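PDB 5WHM: IclR family transcriptional regulator from Brucella abortus, which acts as an IclR-type transcriptional repressor, probably binding operator DNA through an N-terminal helix-turn-helix domain and sensing a small effector through its C-terminal domain. Local coordinates for residues Arg28-Leu33 and Leu62-Leu66; Thr6-Pro10 and Arg124-Ser128. The contacts are given in a common frame with arbitrary orientation. Residue numbers count along the deposited sequence, not the author numbering.

Contact 1. Residues Arg28-Leu33 and Leu62-Leu66; sequences RGLEVL and LTHTL. With ACY (acetic acid), chain K.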
loop_
_atom_site.group_PDB
_atom_site.type_symbol
_atom_site.label_atom_id
_atom_site.label_comp_id
_atom_site.label_asym_id
_atom_site.label_seq_id
_atom_site.Cartn_x
_atom_site.Cartn_y
_atom_site.Cartn_z
ATOM N N ARG C 28 -8.722 -7.570 16.381
ATOM C CA ARG C 28 -9.561 -8.512 15.648
ATOM C C ARG C 28 -9.903 -7.978 14.260
ATOM O O ARG C 28 -9.951 -8.741 13.289
ATOM C CB ARG C 28 -10.844 -8.800 16.430
ATOM C CG ARG C 28 -10.684 -9.661 17.690
ATOM C CD ARG C 28 -12.061 -9.778 18.372
ATOM N NE ARG C 28 -11.934 -10.694 19.495
ATOM C CZ ARG C 28 -12.903 -10.973 20.350
ATOM N NH1 ARG C 28 -14.091 -10.387 20.224
ATOM N NH2 ARG C 28 -12.666 -11.827 21.322
ATOM N N GLY C 29 -10.186 -6.678 14.155
ATOM C CA GLY C 29 -10.447 -6.094 12.844
ATOM C C GLY C 29 -9.240 -6.139 11.923
ATOM O O GLY C 29 -9.377 -6.397 10.724
ATOM N N LEU C 30 -8.042 -5.878 12.460
ATOM C CA LEU C 30 -6.857 -5.950 11.598
ATOM C C LEU C 30 -6.563 -7.388 11.191
ATOM O O LEU C 30 -6.108 -7.634 10.063
ATOM C CB LEU C 30 -5.646 -5.345 12.300
ATOM C CG LEU C 30 -5.765 -3.818 12.406
ATOM C CD1 LEU C 30 -4.805 -3.305 13.449
ATOM C CD2 LEU C 30 -5.431 -3.187 11.081
ATOM N N GLU C 31 -6.841 -8.345 12.079
ATOM C CA GLU C 31 -6.718 -9.756 11.719
ATOM C C GLU C 31 -7.688 -10.124 10.590
ATOM O O GLU C 31 -7.344 -10.914 9.703
ATOM C CB GLU C 31 -6.972 -10.596 12.963
ATOM C CG GLU C 31 -6.201 -11.869 13.078
ATOM C CD GLU C 31 -4.684 -11.735 12.827
ATOM O OE1 GLU C 31 -4.006 -10.857 13.398
ATOM O OE2 GLU C 31 -4.170 -12.547 12.053
ATOM N N VAL C 32 -8.909 -9.572 10.607
ATOM C CA VAL C 32 -9.829 -9.742 9.479
ATOM C C VAL C 32 -9.215 -9.177 8.193
ATOM O O VAL C 32 -9.226 -9.825 7.143
ATOM C CB VAL C 32 -11.193 -9.074 9.783
ATOM C CG1 VAL C 32 -12.036 -8.923 8.482
ATOM C CG2 VAL C 32 -11.974 -9.868 10.865
ATOM N N LEU C 33 -8.693 -7.951 8.245
ATOM C CA LEU C 33 -8.106 -7.378 7.031
ATOM C C LEU C 33 -6.912 -8.194 6.547
ATOM O O LEU C 33 -6.683 -8.292 5.336
ATOM C CB LEU C 33 -7.672 -5.932 7.267
ATOM C CG LEU C 33 -8.812 -4.928 7.441
ATOM C CD1 LEU C 33 -8.232 -3.579 7.898
ATOM C CD2 LEU C 33 -9.596 -4.809 6.110
ATOM N N LEU C 62 -17.315 -6.872 12.560
ATOM C CA LEU C 62 -16.067 -6.292 12.065
ATOM C C LEU C 62 -16.155 -5.946 10.580
ATOM O O LEU C 62 -15.774 -4.833 10.170
ATOM C CB LEU C 62 -14.898 -7.252 12.338
ATOM C CG LEU C 62 -14.682 -7.526 13.828
ATOM C CD1 LEU C 62 -13.767 -8.756 14.044
ATOM C CD2 LEU C 62 -14.119 -6.269 14.470
ATOM N N THR C 63 -16.673 -6.874 9.761
ATOM C CA THR C 63 -16.777 -6.590 8.334
ATOM C C THR C 63 -17.804 -5.498 8.060
ATOM O O THR C 63 -17.579 -4.654 7.188
ATOM C CB THR C 63 -17.100 -7.852 7.516
ATOM O OG1 THR C 63 -18.290 -8.457 7.995
ATOM C CG2 THR C 63 -15.943 -8.920 7.567
ATOM N N HIS C 64 -18.936 -5.500 8.778
ATOM C CA HIS C 64 -19.906 -4.408 8.632
ATOM C C HIS C 64 -19.247 -3.061 8.893
ATOM O O HIS C 64 -19.423 -2.102 8.124
ATOM C CB HIS C 64 -21.083 -4.612 9.590
ATOM C CG HIS C 64 -21.945 -3.394 9.746
ATOM N ND1 HIS C 64 -22.925 -3.064 8.837
ATOM C CD2 HIS C 64 -21.971 -2.429 10.699
ATOM C CE1 HIS C 64 -23.532 -1.952 9.230
ATOM N NE2 HIS C 64 -22.984 -1.553 10.367
ATOM N N THR C 65 -18.483 -2.975 9.989
ATOM C CA THR C 65 -17.757 -1.748 10.309
ATOM C C THR C 65 -16.775 -1.365 9.195
ATOM O O THR C 65 -16.684 -0.194 8.798
ATOM C CB THR C 65 -17.035 -1.961 11.645
ATOM O OG1 THR C 65 -18.021 -2.291 12.614
ATOM C CG2 THR C 65 -16.241 -0.715 12.096
ATOM N N LEU C 66 -15.993 -2.334 8.713
ATOM C CA LEU C 66 -14.983 -2.037 7.700
ATOM C C LEU C 66 -15.637 -1.564 6.401
ATOM O O LEU C 66 -15.108 -0.678 5.722
ATOM C CB LEU C 66 -14.091 -3.283 7.472
ATOM C CG LEU C 66 -13.208 -3.609 8.683
ATOM C CD1 LEU C 66 -12.589 -5.054 8.578
ATOM C CD2 LEU C 66 -12.099 -2.561 8.821
HETATM C C ACY K . -15.664 -7.268 18.157
HETATM O O ACY K . -14.799 -7.869 18.816
HETATM O OXT ACY K . -16.868 -7.549 17.873
HETATM C CH3 ACY K . -15.141 -6.002 17.663
#
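Both segments are helical, and their axes cross at -79°, nearly perpendicular, with a closest approach of 10.1 Å. The backbones come nearest at Gly-29 and Leu-62, whose CA atoms are 5.7 Å apart. Here Leu-62 CD2 is 4.0 Å from Gly-29 N. Leu-62 and Leu-66, one helical turn apart, both point toward helix 24-33. Val-32 points back at them. Its CG2 is 3.8 Å from Leu-62 CD1, and its CG1 is 3.9 Å from Leu-66 CD1. These residues form part of the small hydrophobic core of the winged helix-turn-helix domain. Helix 45-52 and the following helix 56-69 form the helix-turn-helix, and helix 24-33 packs against them. Ile-48 also touches Val-32, and Leu-72 of the wing strand 72-74 touches Leu-33 and Leu-66. Leu-33 CD2 lies 3.9 Å from Leu-66 CD1. Thr-63 contributes its methyl group, with CG2 4.0 Å from Val-32 CG1, while its hydroxyl bonds to Asn-45. Arg-28 CB packs 3.8 Å from Leu-62 CD1. Beyond CB, the extended Arg-28 side chain runs on to an acetic acid molecule, probably from the crystallisation liquor, where NH1 donates a 3.0 Å hydrogen bond to its O.

Contact 2. Residues Thr6-Pro10 and Arg124-Ser128; sequences TMLTP and RDRLS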
loop_
_atom_site.group_PDB
_atom_site.type_symbol
_atom_site.label_atom_id
_atom_site.label_comp_id
_atom_site.label_asym_id
_atom_site.label_seq_id
_atom_site.Cartn_x
_atom_site.Cartn_y
_atom_site.Cartn_z
ATOM N N THR C 6 7.168 -8.101 18.125
ATOM C CA THR C 6 5.878 -7.967 17.450
ATOM C C THR C 6 5.103 -9.278 17.525
ATOM O O THR C 6 5.663 -10.363 17.321
ATOM C CB THR C 6 6.084 -7.546 15.989
ATOM O OG1 THR C 6 6.918 -6.384 15.949
ATOM C CG2 THR C 6 4.756 -7.219 15.295
HETATM N N MSE C 7 3.824 -9.183 17.874
HETATM C CA MSE C 7 3.010 -10.393 18.018
HETATM C C MSE C 7 2.787 -11.135 16.694
HETATM O O MSE C 7 2.404 -10.541 15.677
HETATM C CB MSE C 7 1.642 -10.054 18.620
HETATM C CG MSE C 7 1.682 -9.152 19.835
HETATM SE SE MSE C 7 -0.155 -8.814 20.432
HETATM C CE MSE C 7 -0.427 -10.551 21.269
ATOM N N LEU C 8 2.984 -12.445 16.736
ATOM C CA LEU C 8 2.673 -13.335 15.625
ATOM C C LEU C 8 1.259 -13.885 15.695
ATOM O O LEU C 8 0.683 -14.223 14.656
ATOM C CB LEU C 8 3.648 -14.521 15.607
ATOM C CG LEU C 8 5.137 -14.188 15.561
ATOM C CD1 LEU C 8 5.970 -15.457 15.606
ATOM C CD2 LEU C 8 5.471 -13.383 14.330
ATOM N N THR C 9 0.700 -14.009 16.900
ATOM C CA THR C 9 -0.634 -14.575 17.113
ATOM C C THR C 9 -1.439 -13.655 18.025
ATOM O O THR C 9 -1.715 -13.994 19.187
ATOM C CB THR C 9 -0.535 -15.970 17.725
ATOM O OG1 THR C 9 0.167 -15.872 18.967
ATOM C CG2 THR C 9 0.218 -16.911 16.795
ATOM N N PRO C 10 -1.842 -12.482 17.527
ATOM C CA PRO C 10 -2.492 -11.495 18.402
ATOM C C PRO C 10 -3.867 -11.909 18.903
ATOM O O PRO C 10 -4.388 -11.257 19.822
ATOM C CB PRO C 10 -2.582 -10.245 17.518
ATOM C CG PRO C 10 -2.540 -10.752 16.131
ATOM C CD PRO C 10 -1.715 -11.993 16.143
ATOM N N ARG C 124 10.813 -7.463 7.486
ATOM C CA ARG C 124 9.933 -8.530 7.934
ATOM C C ARG C 124 8.585 -7.987 8.402
ATOM O O ARG C 124 8.521 -6.938 9.052
ATOM C CB ARG C 124 10.587 -9.304 9.074
ATOM C CG ARG C 124 9.745 -10.466 9.564
ATOM C CD ARG C 124 10.485 -11.288 10.624
ATOM N NE ARG C 124 10.625 -10.563 11.887
ATOM C CZ ARG C 124 9.718 -10.578 12.864
ATOM N NH1 ARG C 124 8.580 -11.255 12.728
ATOM N NH2 ARG C 124 9.939 -9.901 13.974
ATOM N N ASP C 125 7.513 -8.718 8.078
ATOM C CA ASP C 125 6.201 -8.562 8.729
ATOM C C ASP C 125 5.697 -9.966 9.058
ATOM O O ASP C 125 5.407 -10.751 8.146
ATOM C CB ASP C 125 5.186 -7.786 7.852
ATOM C CG ASP C 125 3.752 -7.744 8.491
ATOM O OD1 ASP C 125 2.829 -8.452 8.025
ATOM O OD2 ASP C 125 3.555 -7.010 9.489
ATOM N N ARG C 126 5.636 -10.280 10.360
ATOM C CA ARG C 126 5.279 -11.588 10.914
ATOM C C ARG C 126 6.189 -12.668 10.351
ATOM O O ARG C 126 7.385 -12.669 10.650
ATOM C CB ARG C 126 3.803 -11.938 10.681
ATOM C CG ARG C 126 2.880 -11.115 11.543
ATOM C CD ARG C 126 1.515 -11.754 11.679
ATOM N NE ARG C 126 0.613 -10.793 12.274
ATOM C CZ ARG C 126 -0.664 -11.025 12.531
ATOM N NH1 ARG C 126 -1.215 -12.202 12.236
ATOM N NH2 ARG C 126 -1.380 -10.069 13.081
ATOM N N LEU C 127 5.653 -13.575 9.531
ATOM C CA LEU C 127 6.456 -14.669 8.982
ATOM C C LEU C 127 6.769 -14.478 7.495
ATOM O O LEU C 127 7.048 -15.456 6.791
ATOM C CB LEU C 127 5.752 -16.011 9.225
ATOM C CG LEU C 127 5.438 -16.355 10.693
ATOM C CD1 LEU C 127 4.482 -17.557 10.841
ATOM C CD2 LEU C 127 6.720 -16.607 11.480
ATOM N N SER C 128 6.741 -13.233 7.002
ATOM C CA SER C 128 7.046 -12.924 5.612
ATOM C C SER C 128 8.024 -11.751 5.527
ATOM O O SER C 128 8.168 -10.962 6.464
ATOM C CB SER C 128 5.762 -12.586 4.818
ATOM O OG SER C 128 4.869 -13.696 4.765
HETATM O O HOH W 1 7.920 -10.837 15.597
#
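Arg-126 reaches from a tight turn to the N-terminal segment 6-10. Its side chain is almost fully extended, with chi2 and chi3 both t. The guanidinium lies against the backbone and ring of that segment. Pro-10 CD sits over one face of it, and Pro-10 CG is 3.3 Å from Arg-126 NH2. Leu-8 O is 3.7 Å from Arg-126 NH1. The charge of Arg-126 is met by a salt bridge to Glu-31 of helix 24-33. Arg-124 behaves differently. Its chi3 of 70° bends the chain back, so that NH1 donates a 2.8 Å hydrogen bond to Arg-126 O. Water 1 joins this arginine to the other segment: it donates to Thr-6 O at 2.9 Å and accepts from Arg-124 NH2 at 2.8 Å. The turn is a type II' beta turn from Asp-125 to Ser-128. It connects strands 118-125 and 128-135, which form a beta hairpin in the antiparallel sheet of the GAF-like C-terminal domain. Arg-126 takes the positive phi (56°) of the second turn position. Asp-125 N bonds to Ser-128 O at 2.8 Å, and Ser-128 N to Asp-125 O at 3.0 Å. Leu-8, in its m, t rotamer, touches both arginines with CD2, which lies 4.1 Å from Arg-124 NH1, at the guanidinium edge, and 4.3 Å from Arg-126 CB. Its CD1 is 4.3 Å from Leu-127 CD2. His-177 of helix 168-181 also touches Leu-8. The side chain of selenomethionine Met-7 starts out sideways and packs on Phe-22.

Overall arrangement
The centres of the two contacts are about 18 Å apart. In chain order, segment 6-10 comes first, then 28-33 and 62-66 of contact 1, and last 124-128. Contact 1 therefore falls within the part of the chain that contact 2 brings together. Contact 1 belongs to the helix-turn-helix domain. Contact 2 joins the N-terminal segment to a hairpin of the C-terminal domain. The two meet directly: Glu-31 OE1 is 2.8 Å from Arg-126 NH2 in a salt bridge, and 3.1 Å from Pro-10 CG. Helix 24-33 is thus tied to the C-terminal domain. Both contacts also touch the second subunit, which places them close to the dimer interface.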